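PDB 2XC8: GENE 22 product from Bacillus phage spp1, which is of unknown function but shares fold similarity with a domain of the receptor-binding protein of lactococcal phage p2. Local coordinates for residues B[17-23]-B[109-115]; B[22-28]-B[42-48]; B[10-14]-B[93-97]. All blocks are in the same frame, centred on the assembly; numbering follows the deposited sequence.

Contact 1 (B[17-23]-B[109-115])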
loop_
_atom_site.group_PDB
_atom_site.type_symbol
_atom_site.label_atom_id
_atom_site.label_comp_id
_atom_site.label_asym_id
_atom_site.label_seq_id
_atom_site.Cartn_x
_atom_site.Cartn_y
_atom_site.Cartn_z
ATOM N N ILE B 17 2.621 -5.583 1.472
ATOM C CA ILE B 17 1.581 -5.704 2.499
ATOM C C ILE B 17 0.342 -4.913 2.083
ATOM O O ILE B 17 0.420 -3.702 1.856
ATOM C CB ILE B 17 2.066 -5.232 3.899
ATOM C CG1 ILE B 17 3.409 -5.878 4.260
ATOM C CG2 ILE B 17 1.011 -5.545 4.964
ATOM C CD1 ILE B 17 4.174 -5.168 5.368
ATOM N N LYS B 18 -0.772 -5.600 1.996
ATOM C CA LYS B 18 -2.031 -4.984 1.603
ATOM C C LYS B 18 -3.320 -5.428 2.297
ATOM O O LYS B 18 -3.468 -6.546 2.711
ATOM C CB LYS B 18 -2.216 -5.038 0.080
ATOM C CG LYS B 18 -2.549 -6.361 -0.451
ATOM C CD LYS B 18 -2.901 -6.262 -1.853
ATOM C CE LYS B 18 -1.829 -6.804 -2.702
ATOM N NZ LYS B 18 -2.359 -7.819 -3.626
ATOM N N GLU B 19 -4.252 -4.500 2.404
ATOM C CA GLU B 19 -5.572 -4.794 2.942
ATOM C C GLU B 19 -6.448 -5.396 1.847
ATOM O O GLU B 19 -6.554 -4.845 0.747
ATOM C CB GLU B 19 -6.222 -3.521 3.496
ATOM C CG GLU B 19 -7.606 -3.731 4.113
ATOM C CD GLU B 19 -8.398 -2.439 4.277
ATOM O OE1 GLU B 19 -7.857 -1.349 3.990
ATOM O OE2 GLU B 19 -9.571 -2.519 4.699
ATOM N N THR B 20 -7.062 -6.533 2.159
ATOM C CA THR B 20 -8.041 -7.166 1.279
ATOM C C THR B 20 -9.421 -6.969 1.903
ATOM O O THR B 20 -9.526 -6.413 2.998
ATOM C CB THR B 20 -7.742 -8.671 1.084
ATOM O OG1 THR B 20 -7.791 -9.339 2.352
ATOM C CG2 THR B 20 -6.364 -8.877 0.461
ATOM N N GLU B 21 -10.483 -7.373 1.254
ATOM C CA GLU B 21 -11.800 -7.238 1.800
ATOM C C GLU B 21 -12.004 -8.126 3.020
ATOM O O GLU B 21 -12.741 -7.800 3.879
ATOM C CB GLU B 21 -12.853 -7.455 0.702
ATOM C CG GLU B 21 -13.590 -6.142 0.277
ATOM C CD GLU B 21 -13.938 -5.954 -1.233
ATOM O OE1 GLU B 21 -14.419 -6.880 -1.914
ATOM O OE2 GLU B 21 -13.777 -4.834 -1.718
ATOM N N THR B 22 -11.286 -9.221 3.122
ATOM C CA THR B 22 -11.409 -10.146 4.250
ATOM C C THR B 22 -10.368 -9.904 5.349
ATOM O O THR B 22 -10.642 -10.157 6.524
ATOM C CB THR B 22 -11.348 -11.627 3.803
ATOM O OG1 THR B 22 -10.160 -11.853 3.034
ATOM C CG2 THR B 22 -12.570 -11.993 2.967
ATOM N N GLY B 23 -9.185 -9.417 4.973
ATOM C CA GLY B 23 -8.132 -9.157 5.955
ATOM C C GLY B 23 -6.850 -8.538 5.432
ATOM O O GLY B 23 -6.878 -7.548 4.696
ATOM N N ARG B 109 -12.723 -0.731 10.017
ATOM C CA ARG B 109 -11.312 -0.955 10.309
ATOM C C ARG B 109 -10.579 0.369 10.484
ATOM O O ARG B 109 -10.685 1.262 9.643
ATOM C CB ARG B 109 -10.658 -1.769 9.189
ATOM C CG ARG B 109 -11.278 -3.139 8.969
ATOM C CD ARG B 109 -10.883 -3.711 7.622
ATOM N NE ARG B 109 -11.494 -5.017 7.389
ATOM C CZ ARG B 109 -11.303 -5.759 6.301
ATOM N NH1 ARG B 109 -10.510 -5.334 5.325
ATOM N NH2 ARG B 109 -11.908 -6.934 6.188
ATOM N N GLU B 110 -9.849 0.490 11.589
ATOM C CA GLU B 110 -9.006 1.653 11.842
ATOM C C GLU B 110 -7.618 1.192 12.267
ATOM O O GLU B 110 -7.470 0.460 13.250
ATOM C CB GLU B 110 -9.634 2.565 12.906
ATOM C CG GLU B 110 -8.808 3.808 13.272
ATOM C CD GLU B 110 -8.640 4.803 12.126
ATOM O OE1 GLU B 110 -7.724 5.648 12.214
ATOM O OE2 GLU B 110 -9.416 4.749 11.144
ATOM N N GLY B 111 -6.604 1.615 11.517
ATOM C CA GLY B 111 -5.232 1.228 11.817
ATOM C C GLY B 111 -4.194 1.653 10.800
ATOM O O GLY B 111 -4.410 2.584 10.019
ATOM N N THR B 112 -3.061 0.954 10.816
ATOM C CA THR B 112 -1.901 1.322 10.011
ATOM C C THR B 112 -1.067 0.165 9.457
ATOM O O THR B 112 -0.848 -0.843 10.134
ATOM C CB THR B 112 -0.900 2.178 10.832
ATOM O OG1 THR B 112 -1.602 3.222 11.521
ATOM C CG2 THR B 112 0.157 2.802 9.933
ATOM N N ILE B 113 -0.622 0.329 8.213
ATOM C CA ILE B 113 0.255 -0.656 7.587
ATOM C C ILE B 113 1.580 0.101 7.480
ATOM O O ILE B 113 1.663 1.135 6.808
ATOM C CB ILE B 113 -0.211 -1.163 6.195
ATOM C CG1 ILE B 113 -1.371 -2.153 6.344
ATOM C CG2 ILE B 113 0.946 -1.819 5.435
ATOM C CD1 ILE B 113 -2.139 -2.427 5.057
ATOM N N PHE B 114 2.605 -0.404 8.162
ATOM C CA PHE B 114 3.933 0.203 8.129
ATOM C C PHE B 114 4.789 -0.451 7.047
ATOM O O PHE B 114 5.074 -1.650 7.108
ATOM C CB PHE B 114 4.620 0.090 9.497
ATOM C CG PHE B 114 3.998 0.946 10.570
ATOM C CD1 PHE B 114 4.419 2.259 10.765
ATOM C CD2 PHE B 114 3.001 0.434 11.396
ATOM C CE1 PHE B 114 3.850 3.053 11.761
ATOM C CE2 PHE B 114 2.426 1.219 12.394
ATOM C CZ PHE B 114 2.851 2.531 12.575
ATOM N N LEU B 115 5.185 0.343 6.054
ATOM C CA LEU B 115 6.014 -0.142 4.953
ATOM C C LEU B 115 7.422 0.434 5.035
ATOM O O LEU B 115 7.637 1.620 4.769
ATOM C CB LEU B 115 5.377 0.190 3.596
ATOM C CG LEU B 115 4.031 -0.442 3.218
ATOM C CD1 LEU B 115 3.585 0.060 1.855
ATOM C CD2 LEU B 115 4.095 -1.967 3.221
#
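Strand 17-19, with Ile17 and Glu19 turned inward, runs across the 113-115 part of strand 109-117 in a nearly antiparallel sense (158°), Ile17 nearest Ile113 and the short axes 8.1 Å apart at their closest, a spacing filled by side chains rather than bridged by backbone pairing. The apolar half is built on Ile17. Its CG2 branch lies 3.8 Å from Ile113 CG2, while its CD1 meets Leu115 CD2 at 3.9 Å; each pair meets flank to flank, the chains running in opposite senses. Ile113 CD1 also comes up against the backbone between Lys18 and Glu19. At the other end Arg109, extended from CG to NE, carries its guanidinium to the turn that follows strand 17-19. NH1 donates to Thr20 O (2.7 Å), almost in the guanidinium plane, and to Glu19 OE2 (3.0 Å) in a salt bridge that uses the anti lone pair of the carboxylate, whose plane is turned 51° from the guanidinium. NH2 bonds to Glu21 O (2.6 Å) from above the carbonyl plane. Three acceptors around the edge thus fix the rotation of the group. The turn is also braced from within: Gly23 N donates to Thr20 OG1 (3.0 Å), an ST motif, and Thr20 N to Gly23 O (2.7 Å). The Glu21 carboxylate leads elsewhere, to Tyr12 of a neighbouring subunit. Ile17 packs on Pro98 and Val99 as well as on Ile113, which places it between two facing sheets, as in a beta sandwich, with its aliphatic contact inside and the Arg109 grip on the turn at the end of this contact.

Contact 2 (B[22-28]-B[42-48])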
loop_
_atom_site.group_PDB
_atom_site.type_symbol
_atom_site.label_atom_id
_atom_site.label_comp_id
_atom_site.label_asym_id
_atom_site.label_seq_id
_atom_site.Cartn_x
_atom_site.Cartn_y
_atom_site.Cartn_z
ATOM N N THR B 22 -11.286 -9.221 3.122
ATOM C CA THR B 22 -11.409 -10.146 4.250
ATOM C C THR B 22 -10.368 -9.904 5.349
ATOM O O THR B 22 -10.642 -10.157 6.524
ATOM C CB THR B 22 -11.348 -11.627 3.803
ATOM O OG1 THR B 22 -10.160 -11.853 3.034
ATOM C CG2 THR B 22 -12.570 -11.993 2.967
ATOM N N GLY B 23 -9.185 -9.417 4.973
ATOM C CA GLY B 23 -8.132 -9.157 5.955
ATOM C C GLY B 23 -6.850 -8.538 5.432
ATOM O O GLY B 23 -6.878 -7.548 4.696
ATOM N N ILE B 24 -5.724 -9.126 5.834
ATOM C CA ILE B 24 -4.395 -8.626 5.486
ATOM C C ILE B 24 -3.594 -9.698 4.750
ATOM O O ILE B 24 -3.584 -10.864 5.150
ATOM C CB ILE B 24 -3.615 -8.146 6.752
ATOM C CG1 ILE B 24 -4.329 -6.965 7.436
ATOM C CG2 ILE B 24 -2.152 -7.803 6.426
ATOM C CD1 ILE B 24 -4.412 -5.672 6.610
ATOM N N GLU B 25 -2.936 -9.289 3.667
ATOM C CA GLU B 25 -2.048 -10.156 2.901
ATOM C C GLU B 25 -0.631 -9.606 2.884
ATOM O O GLU B 25 -0.402 -8.467 2.469
ATOM C CB GLU B 25 -2.547 -10.303 1.465
ATOM C CG GLU B 25 -3.236 -11.623 1.173
ATOM C CD GLU B 25 -3.825 -11.667 -0.227
ATOM O OE1 GLU B 25 -3.155 -11.220 -1.188
ATOM O OE2 GLU B 25 -4.966 -12.158 -0.367
ATOM N N VAL B 26 0.314 -10.418 3.344
ATOM C CA VAL B 26 1.729 -10.089 3.244
ATOM C C VAL B 26 2.366 -11.093 2.291
ATOM O O VAL B 26 2.291 -12.304 2.513
ATOM C CB VAL B 26 2.436 -10.122 4.623
ATOM C CG1 VAL B 26 3.897 -9.715 4.490
ATOM C CG2 VAL B 26 1.725 -9.213 5.621
ATOM N N SER B 27 2.975 -10.584 1.224
ATOM C CA SER B 27 3.635 -11.435 0.240
ATOM C C SER B 27 4.973 -11.939 0.774
ATOM O O SER B 27 5.489 -11.421 1.768
ATOM C CB SER B 27 3.841 -10.677 -1.076
ATOM O OG SER B 27 4.893 -9.733 -0.969
ATOM N N ALA B 28 5.518 -12.960 0.118
ATOM C CA ALA B 28 6.868 -13.425 0.406
ATOM C C ALA B 28 7.850 -12.334 -0.002
ATOM O O ALA B 28 7.696 -11.717 -1.062
ATOM C CB ALA B 28 7.158 -14.715 -0.342
ATOM N N GLU B 42 8.733 -15.406 4.740
ATOM C CA GLU B 42 7.596 -16.110 4.181
ATOM C C GLU B 42 6.306 -15.293 4.101
ATOM O O GLU B 42 6.090 -14.357 4.830
ATOM C CB GLU B 42 7.387 -17.453 4.883
ATOM C CG GLU B 42 6.863 -17.343 6.309
ATOM C CD GLU B 42 7.064 -18.581 7.179
ATOM O OE1 GLU B 42 6.368 -19.565 6.942
ATOM O OE2 GLU B 42 7.893 -18.569 8.098
ATOM N N GLU B 43 5.478 -15.607 3.146
ATOM C CA GLU B 43 4.185 -15.017 3.054
ATOM C C GLU B 43 3.354 -15.268 4.329
ATOM O O GLU B 43 3.587 -16.172 5.047
ATOM C CB GLU B 43 3.517 -15.454 1.742
ATOM C CG GLU B 43 2.592 -16.619 1.828
ATOM C CD GLU B 43 2.042 -17.142 0.491
ATOM O OE1 GLU B 43 2.612 -16.944 -0.573
ATOM O OE2 GLU B 43 0.997 -17.789 0.511
ATOM N N VAL B 44 2.408 -14.408 4.610
ATOM C CA VAL B 44 1.505 -14.549 5.727
ATOM C C VAL B 44 0.246 -13.787 5.453
ATOM O O VAL B 44 0.266 -12.752 4.885
ATOM C CB VAL B 44 2.132 -14.085 7.077
ATOM C CG1 VAL B 44 2.313 -12.620 7.135
ATOM C CG2 VAL B 44 1.339 -14.543 8.211
ATOM N N SER B 45 -0.863 -14.336 5.865
ATOM C CA SER B 45 -2.105 -13.642 5.801
ATOM C C SER B 45 -3.071 -13.984 6.939
ATOM O O SER B 45 -2.948 -15.012 7.533
ATOM C CB SER B 45 -2.714 -13.775 4.399
ATOM O OG SER B 45 -3.274 -15.006 4.179
ATOM N N PHE B 46 -4.003 -13.090 7.247
ATOM C CA PHE B 46 -4.995 -13.309 8.298
ATOM C C PHE B 46 -6.265 -12.497 8.060
ATOM O O PHE B 46 -6.218 -11.408 7.483
ATOM C CB PHE B 46 -4.408 -13.027 9.693
ATOM C CG PHE B 46 -3.929 -11.610 9.894
ATOM C CD1 PHE B 46 -4.762 -10.656 10.475
ATOM C CD2 PHE B 46 -2.637 -11.235 9.531
ATOM C CE1 PHE B 46 -4.324 -9.348 10.674
ATOM C CE2 PHE B 46 -2.190 -9.929 9.725
ATOM C CZ PHE B 46 -3.035 -8.984 10.299
ATOM N N ASP B 47 -7.395 -13.038 8.509
ATOM C CA ASP B 47 -8.677 -12.347 8.424
ATOM C C ASP B 47 -8.771 -11.269 9.497
ATOM O O ASP B 47 -8.308 -11.462 10.624
ATOM C CB ASP B 47 -9.839 -13.332 8.588
ATOM C CG ASP B 47 -9.883 -14.387 7.492
ATOM O OD1 ASP B 47 -9.518 -14.081 6.337
ATOM O OD2 ASP B 47 -10.295 -15.529 7.790
ATOM N N LEU B 48 -9.369 -10.136 9.139
ATOM C CA LEU B 48 -9.661 -9.084 10.105
ATOM C C LEU B 48 -11.070 -9.300 10.655
ATOM O O LEU B 48 -11.981 -8.494 10.433
ATOM C CB LEU B 48 -9.488 -7.696 9.478
ATOM C CG LEU B 48 -8.046 -7.251 9.198
ATOM C CD1 LEU B 48 -8.022 -6.088 8.219
ATOM C CD2 LEU B 48 -7.303 -6.891 10.485
HETATM O O HOH W 1 3.650 -14.316 -1.574
#
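Phe46 has CG between its backbone N and carbonyl carbon (chi1 61°), which stands the ring beside Ile24, whose CG1 lies anti to the carbonyl carbon (chi1 -63°); the two run up side by side from neighbouring strands. They belong to the beta hairpin of strands 23-33 and 37-47, antiparallel throughout this region. Ile24 CB sits over one face of the ring, 4.0 Å from the Phe46 centroid, in a CH-pi contact displaced toward the rim. Ile24 CG1 also meets Leu48 CD1 at 3.9 Å, and on the same face of the sheet Val26 CB packs against Val44 CG1 at 3.5 Å. This apolar face looks onto Leu60, Trp73 and Val99 of the opposing sheet, whereas Glu25 and Ser45 occupy the other face. Ile24 with Phe46 and Val26 with Val44 are hydrogen-bonded pairs, each joined by two backbone bonds; Ile24 N to Phe46 O measures 2.9 Å. Leu48 N bonding to Thr22 O extends the pairing by one step. Between the Ile24-Phe46 pair and that bond, Gly23 and Asp47 form a non-hydrogen-bonded pair, and Gly23 CA makes a CA-H...O contact with Phe46 O (3.3 Å). Beyond the last backbone pair a water links the strands, accepting from Ala28 N at 2.9 Å and donating to Glu43 OE1 at 3.0 Å.

Contact 3 (B[10-14]-B[93-97])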
loop_
_atom_site.group_PDB
_atom_site.type_symbol
_atom_site.label_atom_id
_atom_site.label_comp_id
_atom_site.label_asym_id
_atom_site.label_seq_id
_atom_site.Cartn_x
_atom_site.Cartn_y
_atom_site.Cartn_z
ATOM N N VAL B 10 17.032 1.360 8.534
ATOM C CA VAL B 10 18.136 0.421 8.321
ATOM C C VAL B 10 17.569 -0.970 8.030
ATOM O O VAL B 10 17.959 -1.620 7.058
ATOM C CB VAL B 10 19.097 0.377 9.542
ATOM C CG1 VAL B 10 20.229 -0.624 9.314
ATOM C CG2 VAL B 10 19.667 1.763 9.831
ATOM N N TRP B 11 16.641 -1.406 8.881
ATOM C CA TRP B 11 15.902 -2.644 8.669
ATOM C C TRP B 11 14.657 -2.366 7.836
ATOM O O TRP B 11 13.768 -1.625 8.264
ATOM C CB TRP B 11 15.503 -3.273 10.005
ATOM C CG TRP B 11 16.644 -3.854 10.779
ATOM C CD1 TRP B 11 17.428 -3.208 11.690
ATOM C CD2 TRP B 11 17.121 -5.205 10.722
ATOM N NE1 TRP B 11 18.370 -4.070 12.201
ATOM C CE2 TRP B 11 18.204 -5.302 11.625
ATOM C CE3 TRP B 11 16.743 -6.340 9.995
ATOM C CZ2 TRP B 11 18.910 -6.492 11.822
ATOM C CZ3 TRP B 11 17.448 -7.521 10.189
ATOM C CH2 TRP B 11 18.521 -7.587 11.096
ATOM N N TYR B 12 14.604 -2.954 6.644
ATOM C CA TYR B 12 13.451 -2.784 5.762
ATOM C C TYR B 12 12.987 -4.090 5.123
ATOM O O TYR B 12 13.776 -5.018 4.926
ATOM C CB TYR B 12 13.710 -1.699 4.705
ATOM C CG TYR B 12 14.833 -1.981 3.727
ATOM C CD1 TYR B 12 14.569 -2.534 2.474
ATOM C CD2 TYR B 12 16.154 -1.664 4.042
ATOM C CE1 TYR B 12 15.594 -2.784 1.566
ATOM C CE2 TYR B 12 17.186 -1.909 3.142
ATOM C CZ TYR B 12 16.899 -2.466 1.906
ATOM O OH TYR B 12 17.917 -2.713 1.013
ATOM N N LEU B 13 11.695 -4.139 4.807
ATOM C CA LEU B 13 11.050 -5.338 4.288
ATOM C C LEU B 13 10.471 -5.085 2.897
ATOM O O LEU B 13 9.712 -4.134 2.695
ATOM C CB LEU B 13 9.953 -5.792 5.260
ATOM C CG LEU B 13 9.176 -7.086 4.999
ATOM C CD1 LEU B 13 10.069 -8.313 5.121
ATOM C CD2 LEU B 13 7.992 -7.192 5.949
ATOM N N THR B 14 10.838 -5.941 1.944
ATOM C CA THR B 14 10.397 -5.801 0.553
ATOM C C THR B 14 9.067 -6.512 0.288
ATOM O O THR B 14 8.532 -6.449 -0.825
ATOM C CB THR B 14 11.466 -6.302 -0.447
ATOM O OG1 THR B 14 11.761 -7.681 -0.189
ATOM C CG2 THR B 14 12.746 -5.477 -0.335
ATOM N N ARG B 93 14.334 -11.639 18.812
ATOM C CA ARG B 93 14.450 -10.236 18.540
ATOM C C ARG B 93 13.322 -9.717 17.671
ATOM O O ARG B 93 13.112 -10.129 16.592
ATOM C CB ARG B 93 15.799 -9.929 17.912
ATOM C CG ARG B 93 16.051 -8.469 17.751
ATOM C CD ARG B 93 17.296 -8.116 17.022
ATOM N NE ARG B 93 17.221 -6.714 16.680
ATOM C CZ ARG B 93 18.112 -6.044 15.971
ATOM N NH1 ARG B 93 19.182 -6.636 15.504
ATOM N NH2 ARG B 93 17.926 -4.764 15.739
ATOM N N LEU B 94 12.601 -8.758 18.197
ATOM C CA LEU B 94 11.539 -8.147 17.459
ATOM C C LEU B 94 12.104 -7.130 16.503
ATOM O O LEU B 94 12.832 -6.262 16.861
ATOM C CB LEU B 94 10.477 -7.543 18.358
ATOM C CG LEU B 94 9.319 -6.772 17.746
ATOM C CD1 LEU B 94 8.280 -7.593 17.118
ATOM C CD2 LEU B 94 8.725 -5.982 18.798
ATOM N N ILE B 95 11.748 -7.298 15.255
ATOM C CA ILE B 95 12.294 -6.522 14.191
ATOM C C ILE B 95 11.341 -5.420 13.850
ATOM O O ILE B 95 11.726 -4.310 13.845
ATOM C CB ILE B 95 12.613 -7.397 12.959
ATOM C CG1 ILE B 95 13.631 -8.486 13.287
ATOM C CG2 ILE B 95 13.080 -6.576 11.854
ATOM C CD1 ILE B 95 14.962 -8.027 13.759
HETATM N N MSE B 96 10.093 -5.742 13.577
HETATM C CA MSE B 96 9.100 -4.745 13.255
HETATM C C MSE B 96 7.629 -5.075 13.494
HETATM O O MSE B 96 7.256 -6.207 13.555
HETATM C CB MSE B 96 9.244 -4.280 11.817
HETATM C CG MSE B 96 9.090 -5.344 10.803
HETATM SE SE MSE B 96 9.288 -4.885 9.001
HETATM C CE MSE B 96 11.014 -4.243 8.997
ATOM N N TYR B 97 6.820 -4.040 13.665
ATOM C CA TYR B 97 5.381 -4.216 13.824
ATOM C C TYR B 97 4.711 -3.653 12.588
ATOM O O TYR B 97 4.225 -2.560 12.627
ATOM C CB TYR B 97 4.702 -3.516 15.015
ATOM C CG TYR B 97 5.421 -3.441 16.309
ATOM C CD1 TYR B 97 6.399 -2.499 16.513
ATOM C CD2 TYR B 97 5.061 -4.246 17.369
ATOM C CE1 TYR B 97 7.055 -2.414 17.692
ATOM C CE2 TYR B 97 5.693 -4.161 18.562
ATOM C CZ TYR B 97 6.697 -3.242 18.727
ATOM O OH TYR B 97 7.377 -3.119 19.903
#
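The indole of Trp11 has Ile95 CD1 over one face, and the guanidinium of Arg93 approaches it obliquely with the two planes 76° apart. Arg93 NH2 lies 3.6 Å from Trp11 NE1 and Arg93 NH1 3.7 Å from Trp11 CZ2; both nitrogens of the first pair carry hydrogens, so neither offers the other an acceptor. The arginine reaches the ring by an extended chain, CG anti to the backbone N. Ile95 stands roughly perpendicular to the tryptophan side chain, and its other branch, CG2, comes to 4.1 Å from Trp11 CE3. Strand 11-13 belongs to the sheet facing that of strand 93-103, and their short segments cross at 56°, the axes 8.2 Å apart at their closest. A classic beta bulge lies on the second strand: Ile95 and Met96 both stand opposite Leu62 of strand 56-64, and the bulge lets both consecutive side chains point toward strand 11-13, Ile95 to the tryptophan and Met96 farther along. Met96, a selenomethionine, runs straight from CA to SE and then bends (chi3 60°), bringing CE against the Trp11 carbonyl. Its SE touches Leu13 CB at 3.9 Å, and its CE lies at the same distance from Trp11 O. Leu31 of strand 23-33 packs against Trp11, Ile95 and Met96 alike. The ring of Tyr12, whose CB points away from strand 93-103, is stacked on that of His32, and Trp11 also rests on Met64.

How the contacts relate
All three contacts bring in the sheet that contains strands 11-13, 17-19, 23-33 and 37-47: contact 2 pairs two of its strands, while contacts 1 and 3 set it against the five-stranded sheet. Contacts 1 and 2 have centres 9 Å apart and share Thr22 and Gly23; Lys18 N probably bonds to Glu25 O (2.9 Å), Ile17 CG2 packs on Val26 CG2 (3.8 Å), and Arg109 NE lies 3.7 Å from Leu48 CD1. Contact 3 lies across the chain's centre, its own centre about 17 Å from each of theirs. It meets contact 1 through Phe114 CD2 and Tyr97 O (3.5 Å) but does not touch contact 2.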